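PDB 2OOD: Blr3880 protein from Bradyrhizobium japonicum, which probably catalyses the zinc-dependent hydrolytic deamination of guanine to xanthine and ammonia, a step of purine degradation. Local coordinates for residues A[124-136]-A[450-464]. Residues are numbered along the deposited sequence; the frame is centred on the assembly and turned at random.
Sequences LDALLAAGTTTCQ and DRCVDETWVMGKRLY
Y464 lays one face of its ring on the last turn of helix 113-129: A129 CA stands 3.7 Å from the ring centroid, 12° off the normal, a CH-pi contact, while A129 CB rests on CZ. The small alanine lets the ring lie this close. With CG anti to the backbone N (chi1 171°), the ring extends from its strand across the helix end. A glycine in place of Y464 would probably leave A129 without its aromatic cover and open a gap beside L128.

T456 supplies the polar link, its OG1 donating to L128 O at 2.7 Å; the donor OG1 lies 19° out of the carbonyl plane. That oxygen also accepts from G131 N, so two donors hold it where the helix ends in a Schellman motif; the positive phi of G131 suits glycine. OG1 lies anti to the carbonyl carbon of T456, leaving CG2 to meet T133 CG2 at 3.6 Å. L128 CD2 packs on T456 CG2 and V458 CG2, and its CD1 on L463 CD2. Strands 453-458 and 461-465 form a hairpin closed by a type I' turn, with a classic bulge at L463 and Y464. The contact packs this hairpin against a helix-to-strand junction of the amidohydrolase TIM barrel, away from the zinc site.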
loop_
_atom_site.group_PDB
_atom_site.type_symbol
_atom_site.label_atom_id
_atom_site.label_comp_id
_atom_site.label_asym_id
_atom_site.label_seq_id
_atom_site.Cartn_x
_atom_site.Cartn_y
_atom_site.Cartn_z
ATOM N N LEU A 124 -0.307 -8.654 -20.113
ATOM C CA LEU A 124 -1.128 -7.618 -20.726
ATOM C C LEU A 124 -2.555 -7.576 -20.173
ATOM O O LEU A 124 -3.162 -6.507 -20.109
ATOM C CB LEU A 124 -1.144 -7.786 -22.249
ATOM C CG LEU A 124 0.197 -7.473 -22.926
ATOM C CD1 LEU A 124 0.157 -7.855 -24.383
ATOM C CD2 LEU A 124 0.505 -5.998 -22.782
ATOM N N ASP A 125 -3.099 -8.723 -19.777
ATOM C CA ASP A 125 -4.448 -8.735 -19.210
ATOM C C ASP A 125 -4.420 -7.999 -17.868
ATOM O O ASP A 125 -5.273 -7.162 -17.595
ATOM C CB ASP A 125 -4.955 -10.165 -18.979
ATOM C CG ASP A 125 -5.279 -10.898 -20.268
ATOM O OD1 ASP A 125 -5.282 -10.273 -21.348
ATOM O OD2 ASP A 125 -5.542 -12.115 -20.193
ATOM N N ALA A 126 -3.433 -8.313 -17.033
ATOM C CA ALA A 126 -3.303 -7.672 -15.731
ATOM C C ALA A 126 -3.154 -6.162 -15.880
ATOM O O ALA A 126 -3.724 -5.399 -15.102
ATOM C CB ALA A 126 -2.113 -8.239 -14.990
ATOM N N LEU A 127 -2.390 -5.737 -16.880
ATOM C CA LEU A 127 -2.178 -4.321 -17.130
ATOM C C LEU A 127 -3.454 -3.596 -17.535
ATOM O O LEU A 127 -3.697 -2.471 -17.107
ATOM C CB LEU A 127 -1.125 -4.121 -18.221
ATOM C CG LEU A 127 0.339 -4.257 -17.803
ATOM C CD1 LEU A 127 1.234 -4.027 -19.007
ATOM C CD2 LEU A 127 0.650 -3.254 -16.708
ATOM N N LEU A 128 -4.268 -4.236 -18.365
ATOM C CA LEU A 128 -5.508 -3.628 -18.823
ATOM C C LEU A 128 -6.548 -3.556 -17.712
ATOM O O LEU A 128 -7.256 -2.557 -17.575
ATOM C CB LEU A 128 -6.064 -4.405 -20.021
ATOM C CG LEU A 128 -5.239 -4.317 -21.306
ATOM C CD1 LEU A 128 -5.810 -5.279 -22.322
ATOM C CD2 LEU A 128 -5.241 -2.898 -21.850
ATOM N N ALA A 129 -6.640 -4.618 -16.922
ATOM C CA ALA A 129 -7.591 -4.659 -15.824
ATOM C C ALA A 129 -7.142 -3.684 -14.754
ATOM O O ALA A 129 -7.892 -3.378 -13.831
ATOM C CB ALA A 129 -7.663 -6.056 -15.253
ATOM N N ALA A 130 -5.915 -3.187 -14.887
ATOM C CA ALA A 130 -5.357 -2.254 -13.917
ATOM C C ALA A 130 -5.404 -0.800 -14.373
ATOM O O ALA A 130 -5.149 0.101 -13.583
ATOM C CB ALA A 130 -3.928 -2.649 -13.583
ATOM N N GLY A 131 -5.722 -0.571 -15.640
ATOM C CA GLY A 131 -5.799 0.789 -16.140
ATOM C C GLY A 131 -4.618 1.229 -16.985
ATOM O O GLY A 131 -4.628 2.331 -17.534
ATOM N N THR A 132 -3.603 0.376 -17.094
ATOM C CA THR A 132 -2.407 0.689 -17.876
ATOM C C THR A 132 -2.583 0.303 -19.330
ATOM O O THR A 132 -2.839 -0.853 -19.636
ATOM C CB THR A 132 -1.159 -0.053 -17.346
ATOM O OG1 THR A 132 -0.876 0.368 -16.007
ATOM C CG2 THR A 132 0.046 0.244 -18.217
ATOM N N THR A 133 -2.433 1.275 -20.220
ATOM C CA THR A 133 -2.566 1.028 -21.646
ATOM C C THR A 133 -1.217 1.070 -22.360
ATOM O O THR A 133 -1.078 0.536 -23.457
ATOM C CB THR A 133 -3.501 2.056 -22.297
ATOM O OG1 THR A 133 -3.022 3.376 -22.031
ATOM C CG2 THR A 133 -4.895 1.917 -21.754
ATOM N N THR A 134 -0.226 1.704 -21.736
ATOM C CA THR A 134 1.119 1.814 -22.310
ATOM C C THR A 134 2.167 1.532 -21.239
ATOM O O THR A 134 2.041 1.989 -20.102
ATOM C CB THR A 134 1.374 3.226 -22.886
ATOM O OG1 THR A 134 0.380 3.534 -23.877
ATOM C CG2 THR A 134 2.754 3.307 -23.513
ATOM N N CYS A 135 3.207 0.785 -21.600
ATOM C CA CYS A 135 4.255 0.452 -20.640
ATOM C C CYS A 135 5.626 0.239 -21.280
ATOM O O CYS A 135 5.731 -0.134 -22.446
ATOM C CB CYS A 135 3.873 -0.816 -19.866
ATOM S SG CYS A 135 3.975 -2.346 -20.847
ATOM N N GLN A 136 6.677 0.497 -20.507
ATOM C CA GLN A 136 8.043 0.289 -20.960
ATOM C C GLN A 136 8.455 -0.965 -20.203
ATOM O O GLN A 136 8.701 -0.917 -19.002
ATOM C CB GLN A 136 8.928 1.469 -20.575
ATOM C CG GLN A 136 10.383 1.280 -20.947
ATOM C CD GLN A 136 11.165 2.561 -20.845
ATOM O OE1 GLN A 136 11.075 3.268 -19.850
ATOM N NE2 GLN A 136 11.943 2.869 -21.875
ATOM N N ASP A 450 -7.564 -0.976 -7.850
ATOM C CA ASP A 450 -7.943 -1.236 -9.238
ATOM C C ASP A 450 -9.438 -1.465 -9.459
ATOM O O ASP A 450 -9.904 -1.444 -10.598
ATOM C CB ASP A 450 -7.112 -2.380 -9.866
ATOM C CG ASP A 450 -7.403 -3.747 -9.271
ATOM O OD1 ASP A 450 -8.584 -4.138 -9.150
ATOM O OD2 ASP A 450 -6.429 -4.454 -8.947
ATOM N N ARG A 451 -10.195 -1.653 -8.377
ATOM C CA ARG A 451 -11.635 -1.847 -8.501
ATOM C C ARG A 451 -12.242 -0.550 -9.054
ATOM O O ARG A 451 -13.412 -0.508 -9.425
ATOM C CB ARG A 451 -12.274 -2.190 -7.141
ATOM C CG ARG A 451 -11.520 -3.232 -6.341
ATOM C CD ARG A 451 -12.422 -4.201 -5.592
ATOM N NE ARG A 451 -12.543 -4.024 -4.137
ATOM C CZ ARG A 451 -11.538 -3.817 -3.289
ATOM N NH1 ARG A 451 -10.294 -3.728 -3.716
ATOM N NH2 ARG A 451 -11.769 -3.753 -1.990
ATOM N N CYS A 452 -11.439 0.508 -9.111
ATOM C CA CYS A 452 -11.905 1.790 -9.628
ATOM C C CYS A 452 -11.789 1.856 -11.144
ATOM O O CYS A 452 -12.307 2.776 -11.778
ATOM C CB CYS A 452 -11.116 2.936 -8.998
ATOM S SG CYS A 452 -11.507 3.190 -7.266
ATOM N N VAL A 453 -11.101 0.879 -11.721
ATOM C CA VAL A 453 -10.938 0.823 -13.164
ATOM C C VAL A 453 -12.124 0.041 -13.714
ATOM O O VAL A 453 -12.190 -1.182 -13.583
ATOM C CB VAL A 453 -9.627 0.117 -13.542
ATOM C CG1 VAL A 453 -9.487 0.029 -15.055
ATOM C CG2 VAL A 453 -8.469 0.869 -12.947
ATOM N N ASP A 454 -13.067 0.757 -14.318
ATOM C CA ASP A 454 -14.265 0.125 -14.856
ATOM C C ASP A 454 -14.146 -0.253 -16.333
ATOM O O ASP A 454 -14.646 -1.295 -16.753
ATOM C CB ASP A 454 -15.470 1.038 -14.643
ATOM C CG ASP A 454 -16.785 0.297 -14.765
ATOM O OD1 ASP A 454 -16.976 -0.700 -14.030
ATOM O OD2 ASP A 454 -17.625 0.711 -15.591
ATOM N N GLU A 455 -13.486 0.583 -17.122
ATOM C CA GLU A 455 -13.319 0.292 -18.536
ATOM C C GLU A 455 -11.964 0.787 -19.010
ATOM O O GLU A 455 -11.527 1.866 -18.621
ATOM C CB GLU A 455 -14.419 0.973 -19.357
ATOM C CG GLU A 455 -15.833 0.503 -19.048
ATOM C CD GLU A 455 -16.880 1.186 -19.918
ATOM O OE1 GLU A 455 -16.510 1.688 -21.004
ATOM O OE2 GLU A 455 -18.070 1.206 -19.523
ATOM N N THR A 456 -11.298 -0.007 -19.839
ATOM C CA THR A 456 -10.001 0.375 -20.386
ATOM C C THR A 456 -10.123 0.313 -21.907
ATOM O O THR A 456 -10.472 -0.724 -22.458
ATOM C CB THR A 456 -8.876 -0.585 -19.936
ATOM O OG1 THR A 456 -8.815 -0.622 -18.508
ATOM C CG2 THR A 456 -7.541 -0.113 -20.470
ATOM N N TRP A 457 -9.845 1.424 -22.579
ATOM C CA TRP A 457 -9.945 1.488 -24.030
ATOM C C TRP A 457 -8.583 1.703 -24.675
ATOM O O TRP A 457 -7.744 2.418 -24.143
ATOM C CB TRP A 457 -10.873 2.636 -24.443
ATOM C CG TRP A 457 -12.303 2.492 -23.977
ATOM C CD1 TRP A 457 -12.737 2.359 -22.691
ATOM C CD2 TRP A 457 -13.482 2.486 -24.799
ATOM N NE1 TRP A 457 -14.111 2.272 -22.659
ATOM C CE2 TRP A 457 -14.590 2.348 -23.939
ATOM C CE3 TRP A 457 -13.706 2.586 -26.178
ATOM C CZ2 TRP A 457 -15.908 2.304 -24.419
ATOM C CZ3 TRP A 457 -15.024 2.545 -26.652
ATOM C CH2 TRP A 457 -16.099 2.406 -25.774
ATOM N N VAL A 458 -8.379 1.089 -25.831
ATOM C CA VAL A 458 -7.134 1.230 -26.566
ATOM C C VAL A 458 -7.490 1.522 -28.016
ATOM O O VAL A 458 -8.098 0.687 -28.688
ATOM C CB VAL A 458 -6.310 -0.058 -26.521
ATOM C CG1 VAL A 458 -5.020 0.126 -27.284
ATOM C CG2 VAL A 458 -6.029 -0.433 -25.095
HETATM N N MSE A 459 -7.121 2.707 -28.495
HETATM C CA MSE A 459 -7.406 3.097 -29.872
HETATM C C MSE A 459 -8.909 3.145 -30.176
HETATM O O MSE A 459 -9.355 2.653 -31.211
HETATM C CB MSE A 459 -6.725 2.128 -30.840
HETATM C CG MSE A 459 -5.224 2.245 -30.870
HETATM SE SE MSE A 459 -4.641 3.991 -31.558
HETATM C CE MSE A 459 -4.100 3.441 -33.354
ATOM N N GLY A 460 -9.688 3.727 -29.272
ATOM C CA GLY A 460 -11.119 3.822 -29.501
ATOM C C GLY A 460 -11.860 2.498 -29.431
ATOM O O GLY A 460 -13.052 2.424 -29.733
ATOM N N LYS A 461 -11.153 1.454 -29.018
ATOM C CA LYS A 461 -11.729 0.120 -28.907
ATOM C C LYS A 461 -11.751 -0.292 -27.430
ATOM O O LYS A 461 -10.725 -0.233 -26.757
ATOM C CB LYS A 461 -10.865 -0.857 -29.708
ATOM C CG LYS A 461 -11.628 -1.820 -30.604
ATOM C CD LYS A 461 -11.248 -1.646 -32.078
ATOM C CE LYS A 461 -11.762 -0.318 -32.632
ATOM N NZ LYS A 461 -11.341 -0.103 -34.053
ATOM N N ARG A 462 -12.905 -0.702 -26.914
ATOM C CA ARG A 462 -12.966 -1.114 -25.516
ATOM C C ARG A 462 -12.421 -2.520 -25.307
ATOM O O ARG A 462 -13.109 -3.499 -25.581
ATOM C CB ARG A 462 -14.394 -1.066 -24.982
ATOM C CG ARG A 462 -14.458 -1.389 -23.498
ATOM C CD ARG A 462 -15.860 -1.253 -22.931
ATOM N NE ARG A 462 -16.721 -2.373 -23.300
ATOM C CZ ARG A 462 -18.038 -2.393 -23.119
ATOM N NH1 ARG A 462 -18.657 -1.348 -22.575
ATOM N NH2 ARG A 462 -18.740 -3.462 -23.474
ATOM N N LEU A 463 -11.191 -2.621 -24.809
ATOM C CA LEU A 463 -10.567 -3.922 -24.568
ATOM C C LEU A 463 -10.937 -4.564 -23.236
ATOM O O LEU A 463 -10.912 -5.784 -23.113
ATOM C CB LEU A 463 -9.041 -3.813 -24.662
ATOM C CG LEU A 463 -8.445 -3.874 -26.072
ATOM C CD1 LEU A 463 -9.124 -2.853 -26.955
ATOM C CD2 LEU A 463 -6.948 -3.624 -26.017
ATOM N N TYR A 464 -11.299 -3.760 -22.246
ATOM C CA TYR A 464 -11.642 -4.306 -20.939
ATOM C C TYR A 464 -12.889 -3.666 -20.355
ATOM O O TYR A 464 -13.197 -2.522 -20.655
ATOM C CB TYR A 464 -10.473 -4.102 -19.979
ATOM C CG TYR A 464 -10.783 -4.422 -18.538
ATOM C CD1 TYR A 464 -10.953 -5.725 -18.117
ATOM C CD2 TYR A 464 -10.898 -3.415 -17.596
ATOM C CE1 TYR A 464 -11.228 -6.022 -16.789
ATOM C CE2 TYR A 464 -11.175 -3.703 -16.264
ATOM C CZ TYR A 464 -11.337 -5.009 -15.867
ATOM O OH TYR A 464 -11.593 -5.302 -14.543
#